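Local coordinates for protein aminopeptidase YwaD (Bacillus subtilis, PDB 6HC6) that removes amino acids one at a time from the N-terminus of peptides, acting as a two-zinc aminopeptidase of the M28 family, at residues A[318-323]-A[423-428]; A[338-343]-A[375-380]; A[371-376]-A[383-388]. All blocks are in the same frame, centred on the assembly; numbering follows the deposited sequence.

Interaction 1: A[318-323]-A[423-428]; sequences VNFNLD and TAAVYE. With ZN (zinc ion), chain D.
Phe320 leaves strand 316-322 with CG anti to its own carbonyl carbon (chi1 -63°), and Val426 of helix 412-430 has its CG2 methyl in the matching place, CG1 being anti to the backbone N. That methyl settles over the middle of one face of the Phe320 ring: Val426 CG2 is 3.6 Å from the ring centroid and 11° off its normal, a clear CH-pi contact. The preceding helix residue adds a second, oblique touch, Ala425 CB to Phe320 CE2 at 3.8 Å. In this way helix 412-430 is packed against the central mixed sheet of the M28 peptidase domain. Helix 346-358 also reaches Phe320, through Val347, and helix 260-277 supplies Met273 and Leu277 to Val426. Just beyond the strand the chemistry changes. Asp323 chelates a zinc ion with both oxygens, OD1 at 2.1 Å and OD2 at 2.2 Å from the metal; His250, Asp262 and two waters complete the site. No hydrogen bond joins the strand and helix segments, so their hold on each other rests on dispersion and close fit, with the metal chemistry kept to the residue that follows the strand.

Interaction 2: A[338-343]-A[375-380]; sequences NTLDGQ and PFHEAG
Leu340 sets its CB and one methyl over the imidazole of His377, and this is the tightly packed part of a contact made at the protein surface. Leu340 CB stands over the centre of one ring face, 3.7 Å from the centroid and only 6° off the normal, a CH-pi contact. A branch of the same leucine follows the ring toward the helix, with Leu340 CD2 to His377 CD2 at 3.4 Å. Both side chains have CG anti to the backbone N (chi1 -176° in each), which carries the leucine and the ring out from their backbones far enough to overlap. A single water joins the two segments beside this packing, 2.9 Å from Leu340 N, whose hydrogen it accepts, and 2.8 Å from His377 ND1. Leu340 belongs to a type I beta turn, Thr339 to Gly342, that begins on the last residue of strand 334-339, while His377 sits in the last turn of helix 373-378, which ends in a Schellman motif at Gly380; the contact thus joins a strand-end turn to the C-terminal part of a helix. The looser, solvent side belongs to Asp341. Its carboxylate meets the imidazole at the edge, OD2 in the ring plane and 3.5 Å from His377 CE1, with the two planes nearly perpendicular. No hydrogen bond forms here, though the nearby negative charge would probably make a protonated imidazole somewhat easier to sustain. Asp341 is steadied instead from its own side of the contact: OD1 accepts from Gln343 N at 3.0 Å in an Asx turn, the donor arriving from above the carboxylate plane, and Gln343 NE2 bonds back to Asp341 O at 2.7 Å. Thr339 OG1 donates to Gln343 O at 2.9 Å, closing the loop just beyond the turn.

Interaction 3: A[371-376]-A[383-388]; sequences SDHVPF and SANFIW
Ser383 OG donates to His373 O at 2.8 Å, tying the 371-376 segment to strand 382-389. The hydroxyl, set between its own backbone N and carbonyl carbon (chi1 70°), reaches the oxygen from 35° out of the carbonyl plane. Beside this bond Phe376 CB rests on Ser383 CB at 3.8 Å. The larger part of the contact is the His373 ring, held between two aliphatic groups: Val374 CG2 lies over one face and Asn385 CB over the opposite one, the latter 3.6 Å from the ring centroid in a CH-pi contact. Asn385 CB comes nearest to His373 ND1, at 3.4 Å, and the amide plane of Asn385 is turned only 21° from the ring. His373 NE2 is hydrogen-bonded to Gly368 O, which probably helps hold the ring's rotation. With an alanine at His373, Gly368 O would probably be left without this partner and Asn385 CB without the flat surface it packs on. Farther along, Asn385 ND2 lies 3.7 Å from Ser371 CB, while Asn385 OD1 is bonded to Asn321 ND2. Ser371 OG in turn bonds Asp323 OD2, a zinc-binding oxygen. Ser371 thus lies in the second shell of the metal, where its hydroxyl is likely to help orient the Asp323 carboxylate.

The three contacts gather round neighbouring strands of one mixed sheet in the M28 peptidase domain. Interactions 2 and 3 are closest, their centres about 8 Å apart; both use helix 373-378 and share Pro375 and Phe376, while the centre of interaction 1 lies about 10 Å from that of interaction 3 and 15 Å from that of interaction 2. Along the chain, 318-323 comes first and 423-428 last, enclosing the other two. Strand 382-389 runs between strands 316-322 and 334-339, so interaction 3 sits centrally. As a worked example, the set illustrates how one sheet gathers segments both near and far in sequence: interaction 1 attaches a helix beside the zinc ligand Asp323, interaction 2 fastens a surface turn, and interaction 3 supports that ligand through Ser371.

Interaction 1: A[318-323]-A[423-428]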
ATOM      1  N   VAL A 318     -19.331  -6.630   5.383  1.00 22.75           N
ATOM      2  CA  VAL A 318     -18.203  -6.159   6.171  1.00 22.11           C
ATOM      3  C   VAL A 318     -16.919  -6.532   5.438  1.00 22.85           C
ATOM      4  O   VAL A 318     -16.853  -7.564   4.764  1.00 22.67           O
ATOM      5  CB  VAL A 318     -18.280  -6.755   7.602  1.00 31.02           C
ATOM      6  CG1 VAL A 318     -18.336  -8.274   7.558  1.00 27.20           C
ATOM      7  CG2 VAL A 318     -17.136  -6.349   8.403  1.00 40.68           C
ATOM      8  N   ASN A 319     -15.911  -5.654   5.542  1.00 19.85           N
ATOM      9  CA  ASN A 319     -14.565  -5.874   5.018  1.00 17.08           C
ATOM     10  C   ASN A 319     -13.572  -5.758   6.168  1.00 21.38           C
ATOM     11  O   ASN A 319     -13.482  -4.705   6.804  1.00 20.17           O
ATOM     12  CB  ASN A 319     -14.222  -4.850   3.920  1.00 16.57           C
ATOM     13  CG  ASN A 319     -12.730  -4.760   3.650  1.00 19.82           C
ATOM     14  OD1 ASN A 319     -12.146  -3.677   3.675  1.00 21.62           O
ATOM     15  ND2 ASN A 319     -12.104  -5.907   3.401  1.00 19.31           N
ATOM     16  N   PHE A 320     -12.837  -6.838   6.440  1.00 19.66           N
ATOM     17  CA  PHE A 320     -11.706  -6.821   7.370  1.00 18.57           C
ATOM     18  C   PHE A 320     -10.434  -6.741   6.536  1.00 18.99           C
ATOM     19  O   PHE A 320     -10.070  -7.720   5.875  1.00 20.47           O
ATOM     20  CB  PHE A 320     -11.659  -8.092   8.220  1.00 18.24           C
ATOM     21  CG  PHE A 320     -12.834  -8.291   9.109  1.00 18.08           C
ATOM     22  CD1 PHE A 320     -14.026  -8.783   8.602  1.00 19.57           C
ATOM     23  CD2 PHE A 320     -12.737  -8.016  10.474  1.00 23.68           C
ATOM     24  CE1 PHE A 320     -15.123  -8.988   9.433  1.00 25.81           C
ATOM     25  CE2 PHE A 320     -13.830  -8.226  11.309  1.00 25.84           C
ATOM     26  CZ  PHE A 320     -15.015  -8.700  10.788  1.00 27.78           C
ATOM     27  N   ASN A 321      -9.757  -5.594   6.556  1.00 18.14           N
ATOM     28  CA  ASN A 321      -8.537  -5.422   5.778  1.00 18.55           C
ATOM     29  C   ASN A 321      -7.334  -5.505   6.710  1.00 16.56           C
ATOM     30  O   ASN A 321      -7.323  -4.876   7.771  1.00 18.81           O
ATOM     31  CB  ASN A 321      -8.542  -4.087   5.023  1.00 15.11           C
ATOM     32  CG  ASN A 321      -7.333  -3.938   4.100  1.00 16.94           C
ATOM     33  OD1 ASN A 321      -7.234  -4.614   3.078  1.00 17.03           O
ATOM     34  ND2 ASN A 321      -6.418  -3.062   4.460  1.00 16.64           N
ATOM     35  N   LEU A 322      -6.328  -6.291   6.316  1.00 18.51           N
ATOM     36  CA  LEU A 322      -5.121  -6.519   7.110  1.00 20.98           C
ATOM     37  C   LEU A 322      -3.928  -5.879   6.411  1.00 16.40           C
ATOM     38  O   LEU A 322      -3.567  -6.294   5.309  1.00 17.39           O
ATOM     39  CB  LEU A 322      -4.883  -8.018   7.283  1.00 15.71           C
ATOM     40  CG  LEU A 322      -6.156  -8.755   7.714  1.00 26.77           C
ATOM     41  CD1 LEU A 322      -5.975 -10.257   7.662  1.00 33.61           C
ATOM     42  CD2 LEU A 322      -6.509  -8.310   9.109  1.00 32.30           C
ATOM     43  N   ASP A 323      -3.302  -4.890   7.046  1.00 15.53           N
ATOM     44  CA  ASP A 323      -2.178  -4.197   6.408  1.00 16.20           C
ATOM     45  C   ASP A 323      -1.220  -3.758   7.507  1.00 23.43           C
ATOM     46  O   ASP A 323      -1.510  -2.797   8.223  1.00 22.15           O
ATOM     47  CB  ASP A 323      -2.673  -3.005   5.573  1.00 19.39           C
ATOM     48  CG  ASP A 323      -1.592  -2.381   4.687  1.00 17.72           C
ATOM     49  OD1 ASP A 323      -0.418  -2.737   4.799  1.00 16.72           O
ATOM     50  OD2 ASP A 323      -1.921  -1.507   3.844  1.00 18.87           O
ATOM     51  N   THR A 423      -9.018 -13.258  13.450  1.00 21.17           N
ATOM     52  CA  THR A 423      -9.717 -14.518  13.188  1.00 24.68           C
ATOM     53  C   THR A 423     -10.953 -14.645  14.068  1.00 27.97           C
ATOM     54  O   THR A 423     -12.020 -15.068  13.605  1.00 27.89           O
ATOM     55  CB  THR A 423      -8.782 -15.712  13.397  1.00 26.93           C
ATOM     56  OG1 THR A 423      -7.745 -15.680  12.408  1.00 22.23           O
ATOM     57  CG2 THR A 423      -9.544 -17.025  13.255  1.00 26.89           C
ATOM     58  N   ALA A 424     -10.833 -14.265  15.341  1.00 31.02           N
ATOM     59  CA  ALA A 424     -11.987 -14.315  16.225  1.00 33.18           C
ATOM     60  C   ALA A 424     -13.031 -13.286  15.822  1.00 25.28           C
ATOM     61  O   ALA A 424     -14.232 -13.526  15.981  1.00 28.33           O
ATOM     62  CB  ALA A 424     -11.559 -14.102  17.676  1.00 27.10           C
ATOM     63  N   ALA A 425     -12.590 -12.125  15.339  1.00 24.98           N
ATOM     64  CA  ALA A 425     -13.525 -11.091  14.904  1.00 30.97           C
ATOM     65  C   ALA A 425     -14.307 -11.544  13.677  1.00 24.42           C
ATOM     66  O   ALA A 425     -15.528 -11.375  13.607  1.00 25.82           O
ATOM     67  CB  ALA A 425     -12.772  -9.793  14.602  1.00 22.85           C
ATOM     68  N   VAL A 426     -13.610 -12.101  12.688  1.00 23.60           N
ATOM     69  CA  VAL A 426     -14.299 -12.620  11.512  1.00 24.03           C
ATOM     70  C   VAL A 426     -15.205 -13.777  11.906  1.00 28.56           C
ATOM     71  O   VAL A 426     -16.341 -13.886  11.425  1.00 25.83           O
ATOM     72  CB  VAL A 426     -13.276 -13.021  10.434  1.00 20.42           C
ATOM     73  CG1 VAL A 426     -13.976 -13.718   9.253  1.00 23.85           C
ATOM     74  CG2 VAL A 426     -12.525 -11.794   9.952  1.00 19.22           C
ATOM     75  N   TYR A 427     -14.733 -14.650  12.806  1.00 23.89           N
ATOM     76  CA  TYR A 427     -15.580 -15.741  13.272  1.00 26.09           C
ATOM     77  C   TYR A 427     -16.864 -15.205  13.878  1.00 30.33           C
ATOM     78  O   TYR A 427     -17.950 -15.728  13.604  1.00 32.67           O
ATOM     79  CB  TYR A 427     -14.832 -16.614  14.283  1.00 26.40           C
ATOM     80  CG  TYR A 427     -15.656 -17.770  14.818  1.00 29.02           C
ATOM     81  CD1 TYR A 427     -15.937 -18.873  14.021  1.00 29.47           C
ATOM     82  CD2 TYR A 427     -16.134 -17.768  16.120  1.00 36.35           C
ATOM     83  CE1 TYR A 427     -16.683 -19.941  14.504  1.00 35.98           C
ATOM     84  CE2 TYR A 427     -16.888 -18.836  16.613  1.00 38.52           C
ATOM     85  CZ  TYR A 427     -17.154 -19.918  15.798  1.00 41.37           C
ATOM     86  OH  TYR A 427     -17.892 -20.983  16.275  1.00 49.72           O
ATOM     87  N   GLU A 428     -16.770 -14.139  14.681  1.00 29.75           N
ATOM     88  CA  GLU A 428     -17.986 -13.540  15.228  1.00 36.65           C
ATOM     89  C   GLU A 428     -18.934 -13.128  14.115  1.00 30.49           C
ATOM     90  O   GLU A 428     -20.155 -13.296  14.231  1.00 36.51           O
ATOM     91  CB  GLU A 428     -17.641 -12.338  16.106  1.00 40.84           C
ATOM     92  CG  GLU A 428     -17.132 -12.709  17.481  1.00 57.00           C
ATOM     93  CD  GLU A 428     -18.103 -13.599  18.242  1.00 68.36           C
ATOM     94  OE1 GLU A 428     -19.317 -13.307  18.228  1.00 71.35           O
ATOM     95  OE2 GLU A 428     -17.650 -14.592  18.854  1.00 66.69           O
TER
HETATM   96 ZN    ZN D 501       0.214  -1.427   3.277  1.00 19.43          ZN
HETATM   97  O   HOH W   1       0.274   0.193   4.444  1.00 22.27           O
HETATM   98  O   HOH W   2       0.658   0.071   1.924  1.00 18.72           O

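Interaction 2: A[338-343]-A[375-380]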
ATOM      1  N   ASN A 338      -8.605   0.906  12.061  1.00 25.97           N
ATOM      2  CA  ASN A 338      -8.748   2.187  11.378  1.00 22.62           C
ATOM      3  C   ASN A 338     -10.024   2.199  10.544  1.00 24.90           C
ATOM      4  O   ASN A 338     -10.168   1.388   9.627  1.00 23.40           O
ATOM      5  CB  ASN A 338      -7.541   2.438  10.464  1.00 21.39           C
ATOM      6  CG  ASN A 338      -6.296   2.830  11.237  1.00 27.23           C
ATOM      7  OD1 ASN A 338      -5.911   3.993  11.265  1.00 40.94           O
ATOM      8  ND2 ASN A 338      -5.685   1.865  11.895  1.00 35.30           N
ATOM      9  N   THR A 339     -10.932   3.133  10.827  1.00 26.74           N
ATOM     10  CA  THR A 339     -12.045   3.391   9.927  1.00 26.34           C
ATOM     11  C   THR A 339     -11.871   4.766   9.296  1.00 28.12           C
ATOM     12  O   THR A 339     -11.237   5.654   9.873  1.00 28.15           O
ATOM     13  CB  THR A 339     -13.400   3.291  10.645  1.00 25.06           C
ATOM     14  OG1 THR A 339     -13.511   4.334  11.618  1.00 28.16           O
ATOM     15  CG2 THR A 339     -13.518   1.952  11.341  1.00 24.21           C
ATOM     16  N   LEU A 340     -12.400   4.925   8.076  1.00 24.25           N
ATOM     17  CA  LEU A 340     -12.108   6.140   7.318  1.00 22.04           C
ATOM     18  C   LEU A 340     -12.654   7.386   8.013  1.00 28.78           C
ATOM     19  O   LEU A 340     -12.095   8.479   7.859  1.00 34.32           O
ATOM     20  CB  LEU A 340     -12.663   6.013   5.899  1.00 25.95           C
ATOM     21  CG  LEU A 340     -12.386   7.148   4.916  1.00 34.55           C
ATOM     22  CD1 LEU A 340     -10.885   7.244   4.615  1.00 30.30           C
ATOM     23  CD2 LEU A 340     -13.210   6.977   3.634  1.00 28.07           C
ATOM     24  N   ASP A 341     -13.718   7.243   8.798  1.00 32.90           N
ATOM     25  CA  ASP A 341     -14.290   8.352   9.549  1.00 37.48           C
ATOM     26  C   ASP A 341     -13.977   8.294  11.037  1.00 35.54           C
ATOM     27  O   ASP A 341     -14.403   9.184  11.784  1.00 39.34           O
ATOM     28  CB  ASP A 341     -15.808   8.400   9.344  1.00 42.68           C
ATOM     29  CG  ASP A 341     -16.472   7.046   9.550  1.00 46.99           C
ATOM     30  OD1 ASP A 341     -15.846   6.150  10.157  1.00 42.93           O
ATOM     31  OD2 ASP A 341     -17.626   6.881   9.097  1.00 47.36           O
ATOM     32  N   GLY A 342     -13.249   7.280  11.492  1.00 33.02           N
ATOM     33  CA  GLY A 342     -12.969   7.135  12.904  1.00 29.50           C
ATOM     34  C   GLY A 342     -14.140   6.664  13.731  1.00 36.38           C
ATOM     35  O   GLY A 342     -14.019   6.586  14.958  1.00 35.84           O
ATOM     36  N   GLN A 343     -15.267   6.358  13.103  1.00 35.92           N
ATOM     37  CA  GLN A 343     -16.466   5.952  13.811  1.00 36.48           C
ATOM     38  C   GLN A 343     -16.558   4.436  13.883  1.00 38.37           C
ATOM     39  O   GLN A 343     -15.979   3.712  13.069  1.00 32.65           O
ATOM     40  CB  GLN A 343     -17.714   6.504  13.120  1.00 40.05           C
ATOM     41  CG  GLN A 343     -17.675   7.996  12.879  1.00 48.40           C
ATOM     42  CD  GLN A 343     -17.154   8.759  14.084  1.00 62.79           C
ATOM     43  OE1 GLN A 343     -17.683   8.632  15.191  1.00 63.77           O
ATOM     44  NE2 GLN A 343     -16.104   9.553  13.877  1.00 65.60           N
ATOM     45  N   PRO A 375     -11.870   1.793  -0.518  1.00 16.77           N
ATOM     46  CA  PRO A 375     -12.911   1.641  -1.555  1.00 20.14           C
ATOM     47  C   PRO A 375     -14.173   0.967  -1.045  1.00 20.82           C
ATOM     48  O   PRO A 375     -15.275   1.287  -1.518  1.00 21.62           O
ATOM     49  CB  PRO A 375     -12.207   0.798  -2.630  1.00 21.63           C
ATOM     50  CG  PRO A 375     -10.780   1.146  -2.475  1.00 21.54           C
ATOM     51  CD  PRO A 375     -10.570   1.301  -0.994  1.00 15.96           C
ATOM     52  N   PHE A 376     -14.050   0.032  -0.102  1.00 21.15           N
ATOM     53  CA  PHE A 376     -15.243  -0.568   0.490  1.00 23.21           C
ATOM     54  C   PHE A 376     -16.049   0.480   1.237  1.00 23.96           C
ATOM     55  O   PHE A 376     -17.270   0.573   1.076  1.00 26.87           O
ATOM     56  CB  PHE A 376     -14.848  -1.716   1.419  1.00 20.69           C
ATOM     57  CG  PHE A 376     -14.392  -2.940   0.689  1.00 20.06           C
ATOM     58  CD1 PHE A 376     -15.317  -3.884   0.247  1.00 21.53           C
ATOM     59  CD2 PHE A 376     -13.048  -3.129   0.405  1.00 17.25           C
ATOM     60  CE1 PHE A 376     -14.905  -5.010  -0.437  1.00 20.23           C
ATOM     61  CE2 PHE A 376     -12.624  -4.255  -0.290  1.00 20.14           C
ATOM     62  CZ  PHE A 376     -13.560  -5.207  -0.705  1.00 19.88           C
ATOM     63  N   HIS A 377     -15.368   1.297   2.049  1.00 22.30           N
ATOM     64  CA  HIS A 377     -16.053   2.351   2.794  1.00 24.52           C
ATOM     65  C   HIS A 377     -16.738   3.333   1.851  1.00 27.71           C
ATOM     66  O   HIS A 377     -17.872   3.762   2.105  1.00 26.85           O
ATOM     67  CB  HIS A 377     -15.053   3.082   3.693  1.00 26.10           C
ATOM     68  CG  HIS A 377     -15.679   4.128   4.562  1.00 30.66           C
ATOM     69  ND1 HIS A 377     -15.901   3.934   5.909  1.00 29.82           N
ATOM     70  CD2 HIS A 377     -16.147   5.366   4.277  1.00 33.03           C
ATOM     71  CE1 HIS A 377     -16.478   5.011   6.417  1.00 36.28           C
ATOM     72  NE2 HIS A 377     -16.634   5.895   5.449  1.00 34.36           N
ATOM     73  N   GLU A 378     -16.065   3.693   0.750  1.00 24.35           N
ATOM     74  CA  GLU A 378     -16.649   4.628  -0.208  1.00 27.51           C
ATOM     75  C   GLU A 378     -17.913   4.068  -0.845  1.00 30.53           C
ATOM     76  O   GLU A 378     -18.819   4.833  -1.198  1.00 29.00           O
ATOM     77  CB  GLU A 378     -15.630   4.982  -1.285  1.00 28.90           C
ATOM     78  CG  GLU A 378     -14.478   5.834  -0.787  1.00 41.81           C
ATOM     79  CD  GLU A 378     -13.435   6.062  -1.861  1.00 51.89           C
ATOM     80  OE1 GLU A 378     -12.949   5.066  -2.441  1.00 54.48           O
ATOM     81  OE2 GLU A 378     -13.112   7.238  -2.135  1.00 56.82           O
ATOM     82  N   ALA A 379     -17.996   2.744  -0.991  1.00 28.43           N
ATOM     83  CA  ALA A 379     -19.171   2.081  -1.541  1.00 29.91           C
ATOM     84  C   ALA A 379     -20.247   1.820  -0.495  1.00 29.87           C
ATOM     85  O   ALA A 379     -21.285   1.233  -0.827  1.00 27.81           O
ATOM     86  CB  ALA A 379     -18.771   0.761  -2.205  1.00 28.17           C
ATOM     87  N   GLY A 380     -20.027   2.244   0.746  1.00 28.53           N
ATOM     88  CA  GLY A 380     -21.008   2.112   1.801  1.00 27.22           C
ATOM     89  C   GLY A 380     -20.920   0.839   2.608  1.00 31.09           C
ATOM     90  O   GLY A 380     -21.850   0.539   3.366  1.00 31.09           O
TER
HETATM   91  O   HOH W   3     -13.743   2.560   7.040  1.00 23.29           O

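Interaction 3: A[371-376]-A[383-388]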
ATOM      1  N   SER A 371      -5.487   2.467   2.838  1.00 17.54           N
ATOM      2  CA  SER A 371      -5.345   1.044   2.550  1.00 18.70           C
ATOM      3  C   SER A 371      -6.636   0.569   1.910  1.00 17.70           C
ATOM      4  O   SER A 371      -7.548   1.358   1.655  1.00 18.52           O
ATOM      5  CB  SER A 371      -5.003   0.222   3.798  1.00 18.86           C
ATOM      6  OG  SER A 371      -4.561  -1.072   3.387  1.00 19.20           O
ATOM      7  N   ASP A 372      -6.716  -0.730   1.657  1.00 14.88           N
ATOM      8  CA  ASP A 372      -7.743  -1.250   0.770  1.00 16.23           C
ATOM      9  C   ASP A 372      -9.133  -1.294   1.391  1.00 20.05           C
ATOM     10  O   ASP A 372     -10.091  -1.616   0.689  1.00 19.36           O
ATOM     11  CB  ASP A 372      -7.325  -2.639   0.288  1.00 14.67           C
ATOM     12  CG  ASP A 372      -6.116  -2.580  -0.620  1.00 18.55           C
ATOM     13  OD1 ASP A 372      -5.135  -3.272  -0.310  1.00 19.60           O
ATOM     14  OD2 ASP A 372      -6.147  -1.847  -1.645  1.00 18.33           O
ATOM     15  N   HIS A 373      -9.281  -0.958   2.671  1.00 18.32           N
ATOM     16  CA  HIS A 373     -10.623  -0.801   3.210  1.00 19.97           C
ATOM     17  C   HIS A 373     -11.320   0.428   2.645  1.00 18.84           C
ATOM     18  O   HIS A 373     -12.543   0.533   2.750  1.00 19.67           O
ATOM     19  CB  HIS A 373     -10.570  -0.689   4.734  1.00 18.06           C
ATOM     20  CG  HIS A 373      -9.810   0.504   5.223  1.00 18.30           C
ATOM     21  ND1 HIS A 373      -8.489   0.735   4.896  1.00 19.90           N
ATOM     22  CD2 HIS A 373     -10.182   1.530   6.025  1.00 21.75           C
ATOM     23  CE1 HIS A 373      -8.084   1.852   5.474  1.00 22.69           C
ATOM     24  NE2 HIS A 373      -9.095   2.357   6.161  1.00 22.03           N
ATOM     25  N   VAL A 374     -10.577   1.354   2.049  1.00 16.96           N
ATOM     26  CA  VAL A 374     -11.152   2.653   1.712  1.00 18.66           C
ATOM     27  C   VAL A 374     -12.161   2.508   0.578  1.00 18.94           C
ATOM     28  O   VAL A 374     -13.250   3.080   0.678  1.00 22.10           O
ATOM     29  CB  VAL A 374     -10.060   3.684   1.374  1.00 17.45           C
ATOM     30  CG1 VAL A 374     -10.679   4.950   0.783  1.00 19.71           C
ATOM     31  CG2 VAL A 374      -9.253   4.027   2.625  1.00 19.48           C
ATOM     32  N   PRO A 375     -11.870   1.793  -0.518  1.00 16.77           N
ATOM     33  CA  PRO A 375     -12.911   1.641  -1.555  1.00 20.14           C
ATOM     34  C   PRO A 375     -14.173   0.967  -1.045  1.00 20.82           C
ATOM     35  O   PRO A 375     -15.275   1.287  -1.518  1.00 21.62           O
ATOM     36  CB  PRO A 375     -12.207   0.798  -2.630  1.00 21.63           C
ATOM     37  CG  PRO A 375     -10.780   1.146  -2.475  1.00 21.54           C
ATOM     38  CD  PRO A 375     -10.570   1.301  -0.994  1.00 15.96           C
ATOM     39  N   PHE A 376     -14.050   0.032  -0.102  1.00 21.15           N
ATOM     40  CA  PHE A 376     -15.243  -0.568   0.490  1.00 23.21           C
ATOM     41  C   PHE A 376     -16.049   0.480   1.237  1.00 23.96           C
ATOM     42  O   PHE A 376     -17.270   0.573   1.076  1.00 26.87           O
ATOM     43  CB  PHE A 376     -14.848  -1.716   1.419  1.00 20.69           C
ATOM     44  CG  PHE A 376     -14.392  -2.940   0.689  1.00 20.06           C
ATOM     45  CD1 PHE A 376     -15.317  -3.884   0.247  1.00 21.53           C
ATOM     46  CD2 PHE A 376     -13.048  -3.129   0.405  1.00 17.25           C
ATOM     47  CE1 PHE A 376     -14.905  -5.010  -0.437  1.00 20.23           C
ATOM     48  CE2 PHE A 376     -12.624  -4.255  -0.290  1.00 20.14           C
ATOM     49  CZ  PHE A 376     -13.560  -5.207  -0.705  1.00 19.88           C
ATOM     50  N   SER A 383     -16.103  -1.209   6.837  1.00 20.07           N
ATOM     51  CA  SER A 383     -14.759  -1.719   6.604  1.00 18.73           C
ATOM     52  C   SER A 383     -13.805  -1.100   7.607  1.00 23.75           C
ATOM     53  O   SER A 383     -14.064  -0.030   8.156  1.00 21.17           O
ATOM     54  CB  SER A 383     -14.252  -1.397   5.197  1.00 23.40           C
ATOM     55  OG  SER A 383     -14.004  -0.007   5.067  1.00 28.86           O
ATOM     56  N   ALA A 384     -12.687  -1.763   7.810  1.00 17.99           N
ATOM     57  CA  ALA A 384     -11.627  -1.245   8.632  1.00 18.06           C
ATOM     58  C   ALA A 384     -10.307  -1.895   8.259  1.00 20.17           C
ATOM     59  O   ALA A 384     -10.269  -2.915   7.689  1.00 19.25           O
ATOM     60  CB  ALA A 384     -11.881  -1.484  10.078  1.00 20.78           C
ATOM     61  N   ASN A 385      -9.243  -1.235   8.660  1.00 19.44           N
ATOM     62  CA  ASN A 385      -7.896  -1.706   8.448  1.00 19.51           C
ATOM     63  C   ASN A 385      -7.204  -1.993   9.784  1.00 21.84           C
ATOM     64  O   ASN A 385      -7.225  -1.172  10.592  1.00 24.77           O
ATOM     65  CB  ASN A 385      -7.106  -0.665   7.684  1.00 17.24           C
ATOM     66  CG  ASN A 385      -5.712  -1.103   7.398  1.00 19.11           C
ATOM     67  OD1 ASN A 385      -5.467  -2.206   7.107  1.00 26.84           O
ATOM     68  ND2 ASN A 385      -4.808  -0.188   7.513  1.00 16.29           N
ATOM     69  N   PHE A 386      -6.628  -3.164   9.953  1.00 20.24           N
ATOM     70  CA  PHE A 386      -5.945  -3.568  11.147  1.00 19.60           C
ATOM     71  C   PHE A 386      -4.428  -3.362  10.975  1.00 20.98           C
ATOM     72  O   PHE A 386      -3.872  -3.835  10.052  1.00 20.74           O
ATOM     73  CB  PHE A 386      -6.236  -5.018  11.482  1.00 17.25           C
ATOM     74  CG  PHE A 386      -7.674  -5.308  11.792  1.00 18.84           C
ATOM     75  CD1 PHE A 386      -8.581  -5.438  10.797  1.00 21.28           C
ATOM     76  CD2 PHE A 386      -8.110  -5.449  13.068  1.00 21.09           C
ATOM     77  CE1 PHE A 386      -9.895  -5.695  11.054  1.00 22.55           C
ATOM     78  CE2 PHE A 386      -9.416  -5.706  13.344  1.00 21.85           C
ATOM     79  CZ  PHE A 386     -10.308  -5.846  12.343  1.00 23.99           C
ATOM     80  N   ILE A 387      -3.801  -2.732  11.954  1.00 18.99           N
ATOM     81  CA  ILE A 387      -2.377  -2.398  11.851  1.00 17.54           C
ATOM     82  C   ILE A 387      -1.828  -2.151  13.257  1.00 21.54           C
ATOM     83  O   ILE A 387      -2.514  -1.575  14.110  1.00 21.31           O
ATOM     84  CB  ILE A 387      -2.181  -1.178  10.917  1.00 18.59           C
ATOM     85  CG1 ILE A 387      -0.718  -0.727  10.867  1.00 21.62           C
ATOM     86  CG2 ILE A 387      -3.077  -0.035  11.345  1.00 19.71           C
ATOM     87  CD1 ILE A 387      -0.468   0.334   9.799  1.00 25.32           C
ATOM     88  N   TRP A 388      -0.593  -2.605  13.509  1.00 21.27           N
ATOM     89  CA  TRP A 388       0.035  -2.317  14.795  1.00 25.10           C
ATOM     90  C   TRP A 388       0.574  -0.896  14.802  1.00 25.63           C
ATOM     91  O   TRP A 388       1.026  -0.377  13.776  1.00 23.83           O
ATOM     92  CB  TRP A 388       1.194  -3.270  15.112  1.00 21.08           C
ATOM     93  CG  TRP A 388       0.830  -4.696  15.333  1.00 21.08           C
ATOM     94  CD1 TRP A 388       1.001  -5.736  14.446  1.00 20.61           C
ATOM     95  CD2 TRP A 388       0.264  -5.265  16.514  1.00 22.38           C
ATOM     96  NE1 TRP A 388       0.556  -6.916  15.012  1.00 20.62           N
ATOM     97  CE2 TRP A 388       0.100  -6.651  16.279  1.00 22.04           C
ATOM     98  CE3 TRP A 388      -0.128  -4.739  17.748  1.00 24.59           C
ATOM     99  CZ2 TRP A 388      -0.434  -7.511  17.238  1.00 24.66           C
ATOM    100  CZ3 TRP A 388      -0.659  -5.598  18.701  1.00 29.35           C
ATOM    101  CH2 TRP A 388      -0.808  -6.964  18.438  1.00 29.72           C
TER